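PDB 3NRF: ApaG protein from Pseudomonas aeruginosa, which is of unknown function but belongs to the DUF4354 family and folds into an antiparallel beta sheet that continues into a second subunit. Local coordinates for residues B[16-29]-B[84-96]. Sequence-based numbering, arbitrary orientation. Where two conformers were deposited one is given.
Sequences KGSVSVGDKHFRTQ and AIFASEDDAVYGA
Tyr94 reaches from the 3-10 segment 92-95 to Gly17 of the beta hairpin formed by strands 7-21 and 24-37, well away from its type II' turn, while strand 84-88 pairs antiparallel with the hairpin's second strand. Arg27 and Ser88 form one hydrogen-bonded pair, Gln29 and Phe86 the next. A long, flat side chain with a terminal hydroxyl suits the tightly packed part: the ring turns its edge to Thr28, CE1 lying 3.1 Å from Thr28 O, and OH donates to Gly17 O at 2.7 Å. Thr28 N reaches that same carbonyl from the opposite face, so two donors grip it. In one of its two conformers, Lys16 lays CD over a ring face, 4.2 Å from the Tyr94 centroid (CH-pi), then bends at chi4 (-51°) to bring NZ to Gln29 OE1. Glycine fits at 17, where a CB would run into Thr28 OG1. Val93 CG2 fills in against Gln29 CB at 3.8 Å. Toward the turn the contact loosens: of the exposed Glu89 side chain, only CB comes near, 4.1 Å from His25 O. Between lies Arg27, whose NE and the Asp91 carboxylate share Ser97 OG of the second subunit, whose strand pairs with 17-21; their direct salt bridge rests on charge alone. The bend at chi2 (69°) turns the guanidinium toward the loop, where NH1 donates to Glu89 O, a short (2.7 Å) but bent (133°) bond, the oxygen tilted from the guanidinium plane.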
ATOM      1  N   LYS B  16      -6.482   2.190   4.917  0.50 19.42           N
ATOM      2  CA  LYS B  16      -7.503   2.723   4.006  0.50 18.53           C
ATOM      3  C   LYS B  16      -8.753   1.840   4.033  0.50 15.32           C
ATOM      4  O   LYS B  16      -8.676   0.597   3.802  0.50 15.55           O
ATOM      5  CB  LYS B  16      -6.986   2.767   2.573  0.50 17.52           C
ATOM      6  CG  LYS B  16      -5.784   3.684   2.367  0.50 20.15           C
ATOM      7  CD  LYS B  16      -5.279   3.689   0.921  0.50 19.87           C
ATOM      8  CE  LYS B  16      -3.806   4.183   0.823  0.50 24.94           C
ATOM      9  NZ  LYS B  16      -3.534   5.490   1.528  0.50 18.66           N
ATOM     10  N   GLY B  17      -9.911   2.492   4.202  1.00 16.59           N
ATOM     11  CA  GLY B  17     -11.142   1.776   4.339  1.00 18.64           C
ATOM     12  C   GLY B  17     -12.308   2.493   3.711  1.00 13.32           C
ATOM     13  O   GLY B  17     -12.176   3.460   2.972  1.00 15.00           O
ATOM     14  N   SER B  18     -13.464   1.937   4.014  1.00 13.49           N
ATOM     15  CA  SER B  18     -14.698   2.526   3.542  1.00 11.29           C
ATOM     16  C   SER B  18     -15.838   2.218   4.486  1.00 10.62           C
ATOM     17  O   SER B  18     -15.820   1.220   5.226  1.00 12.15           O
ATOM     18  CB  SER B  18     -15.050   2.079   2.106  1.00 12.86           C
ATOM     19  OG  SER B  18     -15.343   0.694   2.034  1.00 13.63           O
ATOM     20  N   VAL B  19     -16.889   3.057   4.427  1.00 12.47           N
ATOM     21  CA  VAL B  19     -18.099   2.860   5.177  1.00 14.31           C
ATOM     22  C   VAL B  19     -19.278   3.177   4.259  1.00  9.89           C
ATOM     23  O   VAL B  19     -19.255   4.178   3.573  1.00 12.89           O
ATOM     24  CB  VAL B  19     -18.206   3.844   6.422  1.00 13.16           C
ATOM     25  CG1 VAL B  19     -19.516   3.664   7.220  1.00 15.63           C
ATOM     26  CG2 VAL B  19     -16.928   3.702   7.341  1.00 14.36           C
ATOM     27  N   SER B  20     -20.267   2.324   4.285  1.00 10.51           N
ATOM     28  CA  SER B  20     -21.498   2.479   3.476  1.00 11.65           C
ATOM     29  C   SER B  20     -22.729   2.146   4.284  1.00 11.51           C
ATOM     30  O   SER B  20     -22.811   1.097   4.911  1.00 13.27           O
ATOM     31  CB  SER B  20     -21.442   1.553   2.286  1.00 15.39           C
ATOM     32  OG  SER B  20     -22.586   1.698   1.480  1.00 15.25           O
ATOM     33  N   VAL B  21     -23.708   3.052   4.273  1.00 12.38           N
ATOM     34  CA  VAL B  21     -24.967   2.784   4.932  0.50 13.27           C
ATOM     35  C   VAL B  21     -26.062   3.488   4.125  1.00 13.73           C
ATOM     36  O   VAL B  21     -26.060   4.681   3.940  1.00 14.84           O
ATOM     37  CB  VAL B  21     -24.955   3.125   6.440  0.50 17.91           C
ATOM     38  CG1 VAL B  21     -24.558   4.571   6.661  0.50 17.38           C
ATOM     39  CG2 VAL B  21     -26.306   2.768   7.046  0.50 15.71           C
ATOM     40  N   GLY B  22     -26.938   2.665   3.573  1.00 13.77           N
ATOM     41  CA  GLY B  22     -28.033   3.152   2.691  1.00 17.65           C
ATOM     42  C   GLY B  22     -27.474   3.942   1.529  1.00 14.08           C
ATOM     43  O   GLY B  22     -26.631   3.477   0.771  1.00 16.79           O
ATOM     44  N   ASP B  23     -27.893   5.206   1.408  1.00 16.11           N
ATOM     45  CA  ASP B  23     -27.426   6.015   0.314  1.00 17.16           C
ATOM     46  C   ASP B  23     -26.096   6.697   0.521  1.00 17.81           C
ATOM     47  O   ASP B  23     -25.607   7.388  -0.376  1.00 18.65           O
ATOM     48  CB  ASP B  23     -28.479   7.102  -0.042  1.00 19.32           C
ATOM     49  CG  ASP B  23     -28.589   8.216   0.998  1.00 22.92           C
ATOM     50  OD1 ASP B  23     -27.961   8.217   2.077  1.00 19.74           O
ATOM     51  OD2 ASP B  23     -29.389   9.136   0.714  1.00 25.74           O
ATOM     52  N   LYS B  24     -25.463   6.473   1.669  1.00 15.44           N
ATOM     53  CA  LYS B  24     -24.302   7.226   2.063  1.00 16.78           C
ATOM     54  C   LYS B  24     -23.059   6.362   2.043  1.00 17.62           C
ATOM     55  O   LYS B  24     -23.030   5.316   2.724  1.00 17.35           O
ATOM     56  CB  LYS B  24     -24.558   7.745   3.480  1.00 25.55           C
ATOM     57  CG  LYS B  24     -23.464   8.590   4.081  1.00 28.74           C
ATOM     58  CD  LYS B  24     -23.897   9.079   5.484  1.00 36.36           C
ATOM     59  CE  LYS B  24     -22.790   9.886   6.182  1.00 36.21           C
ATOM     60  NZ  LYS B  24     -22.419  11.121   5.413  1.00 43.35           N
ATOM     61  N   HIS B  25     -22.065   6.817   1.289  1.00 16.51           N
ATOM     62  CA  HIS B  25     -20.839   6.063   1.103  1.00 13.66           C
ATOM     63  C   HIS B  25     -19.665   6.995   1.359  1.00 17.54           C
ATOM     64  O   HIS B  25     -19.668   8.150   0.903  1.00 18.73           O
ATOM     65  CB  HIS B  25     -20.735   5.567  -0.346  1.00 18.25           C
ATOM     66  CG  HIS B  25     -21.981   4.930  -0.849  1.00 19.65           C
ATOM     67  ND1 HIS B  25     -22.524   3.805  -0.273  1.00 19.29           N
ATOM     68  CD2 HIS B  25     -22.816   5.265  -1.863  1.00 23.79           C
ATOM     69  CE1 HIS B  25     -23.665   3.498  -0.873  1.00 18.32           C
ATOM     70  NE2 HIS B  25     -23.838   4.343  -1.879  1.00 23.09           N
ATOM     71  N   PHE B  26     -18.628   6.509   2.049  1.00 14.10           N
ATOM     72  CA  PHE B  26     -17.416   7.299   2.158  1.00 13.90           C
ATOM     73  C   PHE B  26     -16.176   6.427   2.326  1.00 12.17           C
ATOM     74  O   PHE B  26     -16.262   5.292   2.737  1.00 12.41           O
ATOM     75  CB  PHE B  26     -17.524   8.415   3.203  1.00 14.95           C
ATOM     76  CG  PHE B  26     -17.723   7.979   4.602  1.00 14.23           C
ATOM     77  CD1 PHE B  26     -16.653   7.718   5.435  1.00 18.07           C
ATOM     78  CD2 PHE B  26     -19.014   7.978   5.173  1.00 16.94           C
ATOM     79  CE1 PHE B  26     -16.859   7.367   6.772  1.00 17.16           C
ATOM     80  CE2 PHE B  26     -19.206   7.646   6.502  1.00 19.03           C
ATOM     81  CZ  PHE B  26     -18.126   7.319   7.308  1.00 19.15           C
ATOM     82  N   ARG B  27     -15.060   6.980   1.886  1.00 13.29           N
ATOM     83  CA  ARG B  27     -13.744   6.356   2.008  1.00 11.91           C
ATOM     84  C   ARG B  27     -13.065   6.934   3.228  1.00 15.80           C
ATOM     85  O   ARG B  27     -13.324   8.117   3.586  1.00 12.87           O
ATOM     86  CB  ARG B  27     -12.899   6.617   0.773  1.00 14.06           C
ATOM     87  CG  ARG B  27     -13.224   5.753  -0.405  1.00 16.10           C
ATOM     88  CD  ARG B  27     -14.589   6.038  -1.049  1.00 15.80           C
ATOM     89  NE  ARG B  27     -14.743   5.253  -2.276  1.00 17.67           N
ATOM     90  CZ  ARG B  27     -15.797   5.320  -3.088  1.00 15.98           C
ATOM     91  NH1 ARG B  27     -16.786   6.160  -2.786  1.00 17.21           N
ATOM     92  NH2 ARG B  27     -15.837   4.558  -4.161  1.00 18.26           N
ATOM     93  N   THR B  28     -12.263   6.117   3.912  1.00 12.86           N
ATOM     94  CA  THR B  28     -11.585   6.546   5.128  1.00 15.06           C
ATOM     95  C   THR B  28     -10.082   6.381   5.023  1.00 15.76           C
ATOM     96  O   THR B  28      -9.601   5.469   4.350  1.00 14.36           O
ATOM     97  CB  THR B  28     -12.054   5.778   6.367  1.00 16.30           C
ATOM     98  OG1 THR B  28     -11.799   4.376   6.173  1.00 16.85           O
ATOM     99  CG2 THR B  28     -13.560   6.013   6.611  1.00 16.37           C
ATOM    100  N   GLN B  29      -9.353   7.318   5.625  1.00 13.20           N
ATOM    101  CA  GLN B  29      -7.888   7.243   5.716  1.00 14.58           C
ATOM    102  C   GLN B  29      -7.506   7.468   7.179  1.00 13.58           C
ATOM    103  O   GLN B  29      -7.775   8.526   7.746  1.00 14.27           O
ATOM    104  CB  GLN B  29      -7.199   8.302   4.847  1.00 14.42           C
ATOM    105  CG  GLN B  29      -5.676   8.316   5.016  1.00 14.93           C
ATOM    106  CD  GLN B  29      -5.017   7.044   4.529  1.00 15.77           C
ATOM    107  OE1 GLN B  29      -5.083   6.707   3.345  1.00 19.03           O
ATOM    108  NE2 GLN B  29      -4.371   6.332   5.468  1.00 15.63           N
ATOM    109  N   ALA B  84      -6.494   8.842  14.336  1.00 17.48           N
ATOM    110  CA  ALA B  84      -7.496   9.778  13.834  1.00 18.67           C
ATOM    111  C   ALA B  84      -7.886   9.299  12.451  1.00 16.01           C
ATOM    112  O   ALA B  84      -6.999   8.906  11.650  1.00 16.92           O
ATOM    113  CB  ALA B  84      -6.917  11.188  13.764  1.00 19.23           C
ATOM    114  N   ILE B  85      -9.174   9.258  12.146  1.00 14.77           N
ATOM    115  CA  ILE B  85      -9.617   8.763  10.846  1.00 12.36           C
ATOM    116  C   ILE B  85     -10.414   9.840  10.117  1.00 13.64           C
ATOM    117  O   ILE B  85     -11.395  10.355  10.682  1.00 14.38           O
ATOM    118  CB  ILE B  85     -10.493   7.470  10.961  1.00 15.50           C
ATOM    119  CG1 ILE B  85      -9.733   6.355  11.649  1.00 20.37           C
ATOM    120  CG2 ILE B  85     -10.903   7.000   9.610  1.00 15.29           C
ATOM    121  CD1 ILE B  85     -10.576   5.059  11.804  1.00 21.68           C
ATOM    122  N   PHE B  86      -9.996  10.166   8.907  1.00 13.38           N
ATOM    123  CA  PHE B  86     -10.603  11.173   8.068  1.00 11.88           C
ATOM    124  C   PHE B  86     -11.344  10.549   6.922  1.00 14.62           C
ATOM    125  O   PHE B  86     -11.059   9.410   6.521  1.00 14.94           O
ATOM    126  CB  PHE B  86      -9.566  12.202   7.571  1.00 12.37           C
ATOM    127  CG  PHE B  86      -8.796  12.882   8.687  1.00 15.26           C
ATOM    128  CD1 PHE B  86      -7.657  12.286   9.210  1.00 15.57           C
ATOM    129  CD2 PHE B  86      -9.233  14.093   9.257  1.00 16.94           C
ATOM    130  CE1 PHE B  86      -6.947  12.866  10.234  1.00 16.51           C
ATOM    131  CE2 PHE B  86      -8.510  14.672  10.299  1.00 17.05           C
ATOM    132  CZ  PHE B  86      -7.361  14.056  10.773  1.00 16.53           C
ATOM    133  N   ALA B  87     -12.243  11.315   6.322  1.00 15.81           N
ATOM    134  CA  ALA B  87     -13.137  10.787   5.276  1.00 14.42           C
ATOM    135  C   ALA B  87     -13.398  11.729   4.115  1.00 15.12           C
ATOM    136  O   ALA B  87     -13.273  12.953   4.214  1.00 15.67           O
ATOM    137  CB  ALA B  87     -14.514  10.439   5.923  1.00 14.79           C
ATOM    138  N   SER B  88     -13.730  11.121   2.998  1.00 14.50           N
ATOM    139  CA  SER B  88     -14.215  11.795   1.791  1.00 13.60           C
ATOM    140  C   SER B  88     -15.227  10.889   1.121  1.00 15.27           C
ATOM    141  O   SER B  88     -15.179   9.675   1.316  1.00 14.04           O
ATOM    142  CB  SER B  88     -13.109  12.135   0.808  1.00 14.01           C
ATOM    143  OG  SER B  88     -12.379  10.999   0.373  1.00 16.54           O
ATOM    144  N   GLU B  89     -16.136  11.450   0.323  1.00 16.64           N
ATOM    145  CA  GLU B  89     -17.133  10.596  -0.339  1.00 17.57           C
ATOM    146  C   GLU B  89     -16.506   9.767  -1.423  1.00 16.12           C
ATOM    147  O   GLU B  89     -16.923   8.609  -1.630  1.00 19.37           O
ATOM    148  CB  GLU B  89     -18.217  11.435  -1.008  1.00 18.11           C
ATOM    149  CG  GLU B  89     -18.947  12.265   0.010  1.00 21.33           C
ATOM    150  CD  GLU B  89     -18.400  13.690   0.142  1.00 25.86           C
ATOM    151  OE1 GLU B  89     -17.174  13.935   0.021  1.00 23.49           O
ATOM    152  OE2 GLU B  89     -19.246  14.623   0.312  1.00 30.28           O
ATOM    153  N   ASP B  90     -15.549  10.364  -2.121  1.00 17.64           N
ATOM    154  CA  ASP B  90     -14.779   9.743  -3.173  1.00 19.39           C
ATOM    155  C   ASP B  90     -13.415   9.312  -2.631  1.00 15.32           C
ATOM    156  O   ASP B  90     -13.264   9.130  -1.419  1.00 16.44           O
ATOM    157  CB  ASP B  90     -14.691  10.639  -4.427  1.00 20.08           C
ATOM    158  CG  ASP B  90     -14.095  12.022  -4.146  1.00 20.94           C
ATOM    159  OD1 ASP B  90     -13.625  12.234  -2.995  1.00 18.66           O
ATOM    160  OD2 ASP B  90     -14.155  12.885  -5.051  1.00 21.67           O
ATOM    161  N   ASP B  91     -12.437   9.155  -3.520  1.00 19.43           N
ATOM    162  CA  ASP B  91     -11.124   8.725  -3.122  1.00 17.75           C
ATOM    163  C   ASP B  91     -10.218   9.878  -2.676  1.00 16.70           C
ATOM    164  O   ASP B  91      -9.070   9.629  -2.325  1.00 20.02           O
ATOM    165  CB  ASP B  91     -10.407   7.984  -4.250  1.00 19.85           C
ATOM    166  CG  ASP B  91     -10.909   6.584  -4.449  1.00 21.56           C
ATOM    167  OD1 ASP B  91     -11.847   6.157  -3.742  1.00 19.71           O
ATOM    168  OD2 ASP B  91     -10.291   5.914  -5.302  1.00 21.02           O
ATOM    169  N   ALA B  92     -10.735  11.105  -2.605  1.00 16.94           N
ATOM    170  CA  ALA B  92      -9.822  12.264  -2.366  1.00 17.92           C
ATOM    171  C   ALA B  92      -9.058  12.197  -1.061  1.00 16.96           C
ATOM    172  O   ALA B  92      -7.888  12.669  -1.010  1.00 16.76           O
ATOM    173  CB  ALA B  92     -10.568  13.591  -2.464  1.00 16.26           C
ATOM    174  N   VAL B  93      -9.649  11.589  -0.033  1.00 13.50           N
ATOM    175  CA  VAL B  93      -8.954  11.507   1.236  1.00 14.75           C
ATOM    176  C   VAL B  93      -7.663  10.725   1.148  1.00 18.83           C
ATOM    177  O   VAL B  93      -6.773  10.893   1.982  1.00 18.99           O
ATOM    178  CB  VAL B  93      -9.858  11.002   2.348  1.00 13.72           C
ATOM    179  CG1 VAL B  93     -10.143   9.466   2.179  1.00 14.85           C
ATOM    180  CG2 VAL B  93      -9.314  11.307   3.708  1.00 15.87           C
ATOM    181  N   TYR B  94      -7.552   9.844   0.143  1.00 17.68           N
ATOM    182  CA  TYR B  94      -6.320   9.083  -0.030  1.00 21.28           C
ATOM    183  C   TYR B  94      -5.165   9.929  -0.428  1.00 28.46           C
ATOM    184  O   TYR B  94      -3.980   9.495  -0.244  1.00 27.56           O
ATOM    185  CB  TYR B  94      -6.568   7.950  -1.022  1.00 19.61           C
ATOM    186  CG  TYR B  94      -7.599   6.997  -0.471  1.00 19.24           C
ATOM    187  CD1 TYR B  94      -7.672   6.681   0.890  1.00 20.62           C
ATOM    188  CD2 TYR B  94      -8.496   6.347  -1.306  1.00 19.65           C
ATOM    189  CE1 TYR B  94      -8.606   5.860   1.387  1.00 21.25           C
ATOM    190  CE2 TYR B  94      -9.426   5.439  -0.796  1.00 23.20           C
ATOM    191  CZ  TYR B  94      -9.488   5.197   0.566  1.00 21.27           C
ATOM    192  OH  TYR B  94     -10.446   4.276   1.003  1.00 28.12           O
ATOM    193  N   GLY B  95      -5.484  11.105  -0.967  1.00 22.60           N
ATOM    194  CA  GLY B  95      -4.503  12.127  -1.309  1.00 24.33           C
ATOM    195  C   GLY B  95      -4.173  13.073  -0.148  1.00 20.51           C
ATOM    196  O   GLY B  95      -3.423  14.029  -0.370  1.00 23.45           O
ATOM    197  N   ALA B  96      -4.763  12.852   1.033  1.00 21.25           N
ATOM    198  CA  ALA B  96      -4.449  13.667   2.242  1.00 17.69           C
ATOM    199  C   ALA B  96      -2.972  13.371   2.575  1.00 19.53           C
ATOM    200  O   ALA B  96      -2.580  12.211   2.729  1.00 29.43           O
ATOM    201  CB  ALA B  96      -5.318  13.319   3.383  1.00 17.93           C
TER